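Local coordinates for protein prolyl oligopeptidase (Novosphingobium capsulatum, PDB 1YR2) that probably hydrolyses oligopeptides as a serine endopeptidase, cutting after proline and, less readily, after alanine, at residues A142-K147 / T445-V450; M602-F607 / R630-Y635; T295-R300 / V309-P314. One frame throughout, in Å; residues are numbered along the deposited sequence.

Two of the contacts belong to the seven-bladed beta-propeller and one to the alpha/beta-hydrolase domain of this single chain. Interaction 1 ties the first blade to the last, so its segments 142-147 and 445-450 bracket nearly the whole propeller sequence. Interaction 3 falls between those segments along the chain and pairs the third and fourth strands of the fourth blade, 295-302 and 305-311. Interaction 2 follows both and packs a loop after strand 594-598 against the end of helix 626-633. Centres of interactions 1 and 3 are 41 Å apart, while interaction 2 lies 54 Å and 52 Å from them. Nearest atoms are at least about 31 Å apart, so one contact joins sequence-distant blades, one holds a single blade's hairpin, and one belongs to the other domain.

Interaction 1: A142-K147 / T445-V450; sequences APVGTK and TPWEPV
This contact lies at the junction of the first and last blades of the beta-propeller, where the turn between strands 134-139 and 149-152 meets the chain leaving strand 443-446. The two blades come from opposite ends of the domain sequence, consistent with the open ring of prolyl oligopeptidases; here the E448 carboxylate, a backbone amide and apolar side chains join them. The 142-147 side is a type II turn from P143 to T146, whose P143 O accepts both T146 N and T146 OG1, the latter at 2.6 Å.

The main polar link is a hydrogen bond from G145 N to E448 OE2, 2.8 Å with an N-H...O angle of 159°, arriving from above the carboxylate plane. R138 forms a salt bridge to the same oxygen, which would favour the charged carboxylate. A chi1 of -71° puts E448 CG over one face of the W447 ring, offset toward its rim, and the bend at chi2 turns the carboxylate to G145.

V144 supplies the apolar packing: CG2 meets W447 CD1 obliquely at 3.9 Å, and CG1, beside W447 O, lies 4.3 Å from P449 CD. A water donates to E448 OE1 at 2.7 Å and weakly to T146 O.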
loop_
_atom_site.group_PDB
_atom_site.type_symbol
_atom_site.label_atom_id
_atom_site.label_comp_id
_atom_site.label_asym_id
_atom_site.label_seq_id
_atom_site.Cartn_x
_atom_site.Cartn_y
_atom_site.Cartn_z
ATOM N N ALA A 142 -2.371 -32.685 -4.631
ATOM C CA ALA A 142 -1.425 -32.592 -5.752
ATOM C C ALA A 142 -0.165 -31.951 -5.229
ATOM O O ALA A 142 -0.254 -31.047 -4.421
ATOM C CB ALA A 142 -1.967 -31.743 -6.868
ATOM N N PRO A 143 0.997 -32.382 -5.698
ATOM C CA PRO A 143 2.267 -31.771 -5.243
ATOM C C PRO A 143 2.300 -30.260 -5.498
ATOM O O PRO A 143 1.803 -29.779 -6.518
ATOM C CB PRO A 143 3.338 -32.494 -6.101
ATOM C CG PRO A 143 2.686 -33.782 -6.564
ATOM C CD PRO A 143 1.225 -33.528 -6.621
ATOM N N VAL A 144 2.834 -29.507 -4.549
ATOM C CA VAL A 144 3.108 -28.091 -4.789
ATOM C C VAL A 144 3.972 -27.963 -6.028
ATOM O O VAL A 144 4.968 -28.688 -6.178
ATOM C CB VAL A 144 3.809 -27.487 -3.565
ATOM C CG1 VAL A 144 4.262 -26.051 -3.840
ATOM C CG2 VAL A 144 2.882 -27.553 -2.355
ATOM N N GLY A 145 3.578 -27.080 -6.938
ATOM C CA GLY A 145 4.249 -26.928 -8.203
ATOM C C GLY A 145 3.577 -27.652 -9.360
ATOM O O GLY A 145 4.035 -27.527 -10.446
ATOM N N THR A 146 2.503 -28.398 -9.122
ATOM C CA THR A 146 1.718 -29.030 -10.178
ATOM C C THR A 146 0.891 -27.966 -10.830
ATOM O O THR A 146 0.187 -27.284 -10.119
ATOM C CB THR A 146 0.693 -30.013 -9.540
ATOM O OG1 THR A 146 1.372 -31.006 -8.789
ATOM C CG2 THR A 146 -0.159 -30.784 -10.634
ATOM N N LYS A 147 0.937 -27.829 -12.154
ATOM C CA LYS A 147 0.061 -26.867 -12.862
ATOM C C LYS A 147 -1.434 -27.139 -12.607
ATOM O O LYS A 147 -1.944 -28.252 -12.796
ATOM C CB LYS A 147 0.360 -26.849 -14.377
ATOM C CG LYS A 147 -0.447 -25.845 -15.158
ATOM C CD LYS A 147 -0.117 -24.415 -14.779
ATOM C CE LYS A 147 -0.978 -23.400 -15.567
ATOM N NZ LYS A 147 -0.557 -21.979 -15.295
ATOM N N THR A 445 6.898 -21.481 5.560
ATOM C CA THR A 445 7.796 -22.101 4.613
ATOM C C THR A 445 7.314 -21.695 3.239
ATOM O O THR A 445 6.177 -21.234 3.065
ATOM C CB THR A 445 7.753 -23.661 4.687
ATOM O OG1 THR A 445 6.400 -24.109 4.679
ATOM C CG2 THR A 445 8.265 -24.186 5.944
ATOM N N PRO A 446 8.144 -21.874 2.239
ATOM C CA PRO A 446 7.697 -21.594 0.858
ATOM C C PRO A 446 6.544 -22.454 0.378
ATOM O O PRO A 446 6.452 -23.622 0.712
ATOM C CB PRO A 446 8.975 -21.844 0.026
ATOM C CG PRO A 446 10.071 -21.688 1.019
ATOM C CD PRO A 446 9.564 -22.250 2.321
ATOM N N TRP A 447 5.655 -21.868 -0.425
ATOM C CA TRP A 447 4.605 -22.607 -1.087
ATOM C C TRP A 447 4.982 -22.711 -2.573
ATOM O O TRP A 447 6.052 -23.215 -2.905
ATOM C CB TRP A 447 3.246 -21.928 -0.818
ATOM C CG TRP A 447 2.082 -22.727 -1.298
ATOM C CD1 TRP A 447 1.801 -24.043 -0.975
ATOM C CD2 TRP A 447 1.050 -22.320 -2.225
ATOM N NE1 TRP A 447 0.681 -24.459 -1.647
ATOM C CE2 TRP A 447 0.207 -23.437 -2.427
ATOM C CE3 TRP A 447 0.749 -21.127 -2.892
ATOM C CZ2 TRP A 447 -0.920 -23.388 -3.262
ATOM C CZ3 TRP A 447 -0.354 -21.063 -3.737
ATOM C CH2 TRP A 447 -1.178 -22.210 -3.920
ATOM N N GLU A 448 4.144 -22.268 -3.483
ATOM C CA GLU A 448 4.477 -22.330 -4.884
ATOM C C GLU A 448 5.714 -21.545 -5.203
ATOM O O GLU A 448 5.821 -20.357 -4.845
ATOM C CB GLU A 448 3.347 -21.814 -5.759
ATOM C CG GLU A 448 2.159 -22.768 -5.787
ATOM C CD GLU A 448 2.393 -23.970 -6.642
ATOM O OE1 GLU A 448 3.092 -23.865 -7.672
ATOM O OE2 GLU A 448 1.842 -25.015 -6.273
ATOM N N PRO A 449 6.648 -22.151 -5.909
ATOM C CA PRO A 449 7.763 -21.349 -6.450
ATOM C C PRO A 449 7.286 -20.240 -7.392
ATOM O O PRO A 449 6.321 -20.426 -8.128
ATOM C CB PRO A 449 8.568 -22.364 -7.222
ATOM C CG PRO A 449 8.232 -23.667 -6.634
ATOM C CD PRO A 449 6.793 -23.587 -6.219
ATOM N N VAL A 450 7.965 -19.096 -7.354
ATOM C CA VAL A 450 7.673 -17.948 -8.209
ATOM C C VAL A 450 8.947 -17.600 -8.964
ATOM O O VAL A 450 10.002 -17.423 -8.347
ATOM C CB VAL A 450 7.219 -16.732 -7.348
ATOM C CG1 VAL A 450 7.156 -15.466 -8.136
ATOM C CG2 VAL A 450 5.834 -16.981 -6.776
HETATM O O HOH W 1 1.789 -24.583 -9.963
#

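Interaction 2: M602-F607 / R630-Y635; sequences MDMLRF and RVLRRY
M604 and L632 cross at about a right angle, and the rest of the contact is arranged round that crossing. The methionine is bent at chi2 and chi3 (both -59°), which folds its terminal methyl CE back to 3.6 Å from L632 CD2. The same methyl sits 3.8 Å from Y635 OH, and M604 CG lies 4.0 Å from Y635 CE1, so the thioether chain crosses the tyrosine obliquely near CE1 and OH. Y635 holds its CG in the crowded position between backbone N and carbonyl carbon (chi1 72°), which sets one face of the ring over L632 O while CE1 and OH reach M604.

The CB of L632 is directed toward the 602-607 loop. Its CD1 touches M604 O at 3.5 Å, and that carbonyl oxygen is buried under the leucine with no polar partner in the model. CD1 also reaches the edge of the F607 ring, near its plane, 4.3 Å from CE2. L605 runs past L632 in the opposite direction, with CD2 4.0 Å from L632 CB and CD1 against the aliphatic CD of R633. An alanine in place of L632 would remove CD2 from M604 CE and CD1 from the F607 edge, and would probably loosen the loop's packing on the helix.

The loop has its own polar brace: D603 OD1 accepts L605 N at 3.0 Å, met nearly along the C-O axis, forming an Asx turn. A salt bridge from D603 OD2 to K668 ties this turn to helix 664-675. In the alpha/beta-hydrolase domain the contact is walled by helix 617-620, whose Y620 meets F607 edge-to-face, and by helix 576-587, which begins beside the probable nucleophile elbow and sends L579 against both M604 and Y635.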
loop_
_atom_site.group_PDB
_atom_site.type_symbol
_atom_site.label_atom_id
_atom_site.label_comp_id
_atom_site.label_asym_id
_atom_site.label_seq_id
_atom_site.Cartn_x
_atom_site.Cartn_y
_atom_site.Cartn_z
ATOM N N MET A 602 5.832 23.099 -3.382
ATOM C CA MET A 602 7.011 23.951 -3.196
ATOM C C MET A 602 6.690 25.377 -2.742
ATOM O O MET A 602 7.500 25.974 -2.055
ATOM C CB MET A 602 7.878 23.955 -4.462
ATOM C CG MET A 602 8.296 22.553 -4.921
ATOM S SD MET A 602 8.977 21.507 -3.531
ATOM C CE MET A 602 10.286 20.653 -4.455
ATOM N N ASP A 603 5.511 25.887 -3.101
ATOM C CA ASP A 603 5.074 27.178 -2.614
ATOM C C ASP A 603 4.021 26.968 -1.510
ATOM O O ASP A 603 2.837 26.776 -1.760
ATOM C CB ASP A 603 4.543 28.042 -3.749
ATOM C CG ASP A 603 4.230 29.485 -3.288
ATOM O OD1 ASP A 603 3.992 29.703 -2.047
ATOM O OD2 ASP A 603 4.161 30.441 -4.089
ATOM N N MET A 604 4.506 26.947 -0.290
ATOM C CA MET A 604 3.702 26.649 0.891
ATOM C C MET A 604 2.938 27.858 1.381
ATOM O O MET A 604 2.178 27.760 2.348
ATOM C CB MET A 604 4.631 26.143 1.993
ATOM C CG MET A 604 5.234 24.784 1.707
ATOM S SD MET A 604 4.009 23.476 1.473
ATOM C CE MET A 604 3.134 23.490 3.002
ATOM N N LEU A 605 3.131 29.004 0.734
ATOM C CA LEU A 605 2.342 30.181 1.032
ATOM C C LEU A 605 1.087 30.255 0.174
ATOM O O LEU A 605 0.151 30.966 0.548
ATOM C CB LEU A 605 3.164 31.471 0.868
ATOM C CG LEU A 605 4.455 31.539 1.660
ATOM C CD1 LEU A 605 5.076 32.960 1.469
ATOM C CD2 LEU A 605 4.200 31.230 3.083
ATOM N N ARG A 606 1.091 29.538 -0.965
ATOM C CA ARG A 606 0.004 29.604 -1.926
ATOM C C ARG A 606 -0.639 28.239 -2.251
ATOM O O ARG A 606 -1.434 28.136 -3.187
ATOM C CB ARG A 606 0.516 30.268 -3.213
ATOM C CG ARG A 606 0.802 31.744 -3.058
ATOM C CD ARG A 606 1.391 32.380 -4.298
ATOM N NE ARG A 606 0.480 32.312 -5.447
ATOM C CZ ARG A 606 -0.606 33.049 -5.590
ATOM N NH1 ARG A 606 -0.983 33.922 -4.675
ATOM N NH2 ARG A 606 -1.339 32.918 -6.667
ATOM N N PHE A 607 -0.326 27.205 -1.492
ATOM C CA PHE A 607 -0.775 25.832 -1.825
ATOM C C PHE A 607 -2.300 25.704 -1.822
ATOM O O PHE A 607 -2.882 24.977 -2.638
ATOM C CB PHE A 607 -0.178 24.801 -0.865
ATOM C CG PHE A 607 -0.752 24.865 0.510
ATOM C CD1 PHE A 607 -1.914 24.191 0.802
ATOM C CD2 PHE A 607 -0.137 25.580 1.519
ATOM C CE1 PHE A 607 -2.466 24.245 2.047
ATOM C CE2 PHE A 607 -0.692 25.637 2.753
ATOM C CZ PHE A 607 -1.890 24.987 3.007
ATOM N N ARG A 630 3.689 32.323 9.435
ATOM C CA ARG A 630 5.084 32.453 9.838
ATOM C C ARG A 630 5.750 31.090 9.911
ATOM O O ARG A 630 6.922 30.946 9.534
ATOM C CB ARG A 630 5.236 33.160 11.182
ATOM C CG ARG A 630 4.927 34.640 11.122
ATOM C CD ARG A 630 5.338 35.362 12.413
ATOM N NE ARG A 630 4.681 36.653 12.494
ATOM C CZ ARG A 630 4.978 37.726 11.756
ATOM N NH1 ARG A 630 5.957 37.728 10.866
ATOM N NH2 ARG A 630 4.277 38.830 11.940
ATOM N N VAL A 631 5.005 30.096 10.381
ATOM C CA VAL A 631 5.516 28.719 10.416
ATOM C C VAL A 631 5.810 28.264 8.966
ATOM O O VAL A 631 6.890 27.699 8.696
ATOM C CB VAL A 631 4.491 27.796 11.085
ATOM C CG1 VAL A 631 4.715 26.295 10.745
ATOM C CG2 VAL A 631 4.495 28.015 12.540
ATOM N N LEU A 632 4.883 28.532 8.042
ATOM C CA LEU A 632 5.025 28.083 6.641
ATOM C C LEU A 632 6.194 28.798 5.939
ATOM O O LEU A 632 6.932 28.181 5.161
ATOM C CB LEU A 632 3.732 28.298 5.810
ATOM C CG LEU A 632 2.541 27.402 6.166
ATOM C CD1 LEU A 632 1.252 28.022 5.709
ATOM C CD2 LEU A 632 2.738 26.058 5.563
ATOM N N ARG A 633 6.334 30.091 6.223
ATOM C CA ARG A 633 7.373 30.918 5.584
ATOM C C ARG A 633 8.768 30.410 5.954
ATOM O O ARG A 633 9.682 30.519 5.186
ATOM C CB ARG A 633 7.193 32.405 5.975
ATOM C CG ARG A 633 8.264 33.335 5.508
ATOM C CD ARG A 633 8.369 33.353 4.045
ATOM N NE ARG A 633 9.417 34.245 3.540
ATOM C CZ ARG A 633 10.667 33.859 3.294
ATOM N NH1 ARG A 633 11.075 32.634 3.588
ATOM N NH2 ARG A 633 11.548 34.725 2.773
ATOM N N ARG A 634 8.924 29.822 7.119
ATOM C CA ARG A 634 10.228 29.320 7.552
ATOM C C ARG A 634 10.726 28.133 6.742
ATOM O O ARG A 634 11.912 27.905 6.701
ATOM C CB ARG A 634 10.194 28.915 9.037
ATOM C CG ARG A 634 10.155 30.097 9.964
ATOM C CD ARG A 634 9.690 29.779 11.394
ATOM N NE ARG A 634 9.453 31.023 12.145
ATOM C CZ ARG A 634 8.479 31.240 13.039
ATOM N NH1 ARG A 634 7.586 30.298 13.375
ATOM N NH2 ARG A 634 8.374 32.443 13.584
ATOM N N TYR A 635 9.830 27.409 6.081
ATOM C CA TYR A 635 10.246 26.228 5.296
ATOM C C TYR A 635 9.769 26.099 3.860
ATOM O O TYR A 635 10.226 25.189 3.138
ATOM C CB TYR A 635 9.962 24.951 6.073
ATOM C CG TYR A 635 8.506 24.550 6.208
ATOM C CD1 TYR A 635 7.828 23.953 5.160
ATOM C CD2 TYR A 635 7.816 24.724 7.400
ATOM C CE1 TYR A 635 6.519 23.528 5.280
ATOM C CE2 TYR A 635 6.465 24.322 7.532
ATOM C CZ TYR A 635 5.827 23.723 6.461
ATOM O OH TYR A 635 4.507 23.276 6.526
#

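Interaction 3: T295-R300 / V309-P314; sequences TVHVAR and VTALIP
H297 stands opposite A311 in a non-hydrogen-bonded pair of the antiparallel hairpin formed by the third and fourth strands of the fourth propeller blade, 295-302 and 305-311. Its CB lies 3.5 Å from T310 O and 3.6 Å from V309 CG1. From there CG is set anti to the carbonyl carbon (chi1 -68°), carrying the ring alongside A311, with V309 CG1 still obliquely beside it. CG lies closest to T310 O and A311 CA, CD2 approaches A311 CA to 3.5 Å, and the tip atom NE2 ends 3.7 Å from A311 CB. F261 of the preceding blade meets the imidazole with planes at about 45°.

V296, V298, T310 and I313 start their side chains on the other face. Between the strands, V298 N bonds T310 O at 2.8 Å, and the return bond from T310 N to V298 O runs nearly along the C=O axis. The register then slips by one in a classic beta bulge, where V296 O accepts both L312 N (2.8 Å) and I313 N (3.0 Å). V296 N completes the pair with a near-straight bond to I313 O, at 166°.

The chain turns a corner at L312, within the bulge, and its CD1 packs on V296 CG1 and V298 CG1. Backbone bonds fix the pairing; the imidazole covers A311 on one face, V296, V298 and I313 pack on the other, and the doubly used V296 O keeps both corner amides satisfied.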
loop_
_atom_site.group_PDB
_atom_site.type_symbol
_atom_site.label_atom_id
_atom_site.label_comp_id
_atom_site.label_asym_id
_atom_site.label_seq_id
_atom_site.Cartn_x
_atom_site.Cartn_y
_atom_site.Cartn_z
ATOM N N THR A 295 -22.989 -2.765 12.905
ATOM C CA THR A 295 -23.806 -3.619 13.712
ATOM C C THR A 295 -23.555 -5.052 13.327
ATOM O O THR A 295 -22.923 -5.330 12.314
ATOM C CB THR A 295 -25.314 -3.320 13.541
ATOM O OG1 THR A 295 -25.732 -3.637 12.206
ATOM C CG2 THR A 295 -25.657 -1.826 13.801
ATOM N N VAL A 296 -24.059 -5.958 14.166
ATOM C CA VAL A 296 -23.911 -7.387 13.934
ATOM C C VAL A 296 -25.200 -8.055 14.305
ATOM O O VAL A 296 -25.701 -7.835 15.447
ATOM C CB VAL A 296 -22.718 -8.004 14.777
ATOM C CG1 VAL A 296 -22.584 -9.528 14.474
ATOM C CG2 VAL A 296 -21.404 -7.307 14.469
ATOM N N HIS A 297 -25.770 -8.821 13.365
ATOM C CA HIS A 297 -26.868 -9.720 13.628
ATOM C C HIS A 297 -26.438 -11.172 13.360
ATOM O O HIS A 297 -25.554 -11.413 12.516
ATOM C CB HIS A 297 -28.077 -9.397 12.758
ATOM C CG HIS A 297 -28.740 -8.102 13.094
ATOM N ND1 HIS A 297 -28.174 -6.881 12.820
ATOM C CD2 HIS A 297 -29.916 -7.843 13.725
ATOM C CE1 HIS A 297 -28.988 -5.921 13.246
ATOM N NE2 HIS A 297 -30.046 -6.478 13.810
ATOM N N VAL A 298 -27.011 -12.124 14.101
ATOM C CA VAL A 298 -26.639 -13.537 13.938
ATOM C C VAL A 298 -27.885 -14.411 13.813
ATOM O O VAL A 298 -28.952 -14.037 14.269
ATOM C CB VAL A 298 -25.749 -14.066 15.086
ATOM C CG1 VAL A 298 -24.456 -13.273 15.120
ATOM C CG2 VAL A 298 -26.466 -14.035 16.420
ATOM N N ALA A 299 -27.736 -15.557 13.165
ATOM C CA ALA A 299 -28.807 -16.520 13.073
ATOM C C ALA A 299 -28.212 -17.879 13.127
ATOM O O ALA A 299 -27.292 -18.206 12.393
ATOM C CB ALA A 299 -29.587 -16.362 11.808
ATOM N N ARG A 300 -28.777 -18.695 13.988
ATOM C CA ARG A 300 -28.402 -20.101 14.103
ATOM C C ARG A 300 -28.878 -20.952 12.902
ATOM O O ARG A 300 -30.047 -20.909 12.493
ATOM C CB ARG A 300 -28.977 -20.652 15.419
ATOM C CG ARG A 300 -28.641 -22.077 15.714
ATOM C CD ARG A 300 -29.334 -22.583 17.003
ATOM N NE ARG A 300 -28.892 -21.817 18.170
ATOM C CZ ARG A 300 -27.946 -22.178 19.035
ATOM N NH1 ARG A 300 -27.311 -23.346 18.935
ATOM N NH2 ARG A 300 -27.648 -21.367 20.041
ATOM N N VAL A 309 -33.230 -14.239 13.005
ATOM C CA VAL A 309 -32.082 -13.309 12.990
ATOM C C VAL A 309 -32.195 -12.408 14.210
ATOM O O VAL A 309 -33.259 -11.766 14.409
ATOM C CB VAL A 309 -32.043 -12.460 11.701
ATOM C CG1 VAL A 309 -30.830 -11.505 11.696
ATOM C CG2 VAL A 309 -31.941 -13.328 10.483
ATOM N N THR A 310 -31.176 -12.406 15.075
ATOM C CA THR A 310 -31.193 -11.555 16.284
ATOM C C THR A 310 -30.021 -10.633 16.310
ATOM O O THR A 310 -28.964 -10.932 15.782
ATOM C CB THR A 310 -31.111 -12.362 17.562
ATOM O OG1 THR A 310 -30.106 -13.361 17.403
ATOM C CG2 THR A 310 -32.417 -13.099 17.863
ATOM N N ALA A 311 -30.194 -9.510 16.978
ATOM C CA ALA A 311 -29.184 -8.487 17.045
ATOM C C ALA A 311 -28.167 -8.873 18.092
ATOM O O ALA A 311 -28.537 -9.142 19.218
ATOM C CB ALA A 311 -29.839 -7.159 17.439
ATOM N N LEU A 312 -26.891 -8.899 17.739
ATOM C CA LEU A 312 -25.853 -9.133 18.749
ATOM C C LEU A 312 -25.233 -7.800 19.173
ATOM O O LEU A 312 -25.005 -7.573 20.319
ATOM C CB LEU A 312 -24.783 -10.023 18.136
ATOM C CG LEU A 312 -24.065 -11.164 18.835
ATOM C CD1 LEU A 312 -22.672 -11.334 18.278
ATOM C CD2 LEU A 312 -24.110 -11.138 20.356
ATOM N N ILE A 313 -24.901 -6.953 18.211
ATOM C CA ILE A 313 -24.403 -5.597 18.444
ATOM C C ILE A 313 -25.410 -4.700 17.719
ATOM O O ILE A 313 -25.360 -4.568 16.518
ATOM C CB ILE A 313 -22.985 -5.414 17.810
ATOM C CG1 ILE A 313 -21.955 -6.371 18.409
ATOM C CG2 ILE A 313 -22.528 -3.925 17.864
ATOM C CD1 ILE A 313 -21.666 -6.195 19.893
ATOM N N PRO A 314 -26.409 -4.191 18.424
ATOM C CA PRO A 314 -27.523 -3.504 17.747
ATOM C C PRO A 314 -27.270 -2.063 17.291
ATOM O O PRO A 314 -28.039 -1.556 16.457
ATOM C CB PRO A 314 -28.652 -3.538 18.798
ATOM C CG PRO A 314 -27.981 -3.748 20.111
ATOM C CD PRO A 314 -26.648 -4.374 19.852
#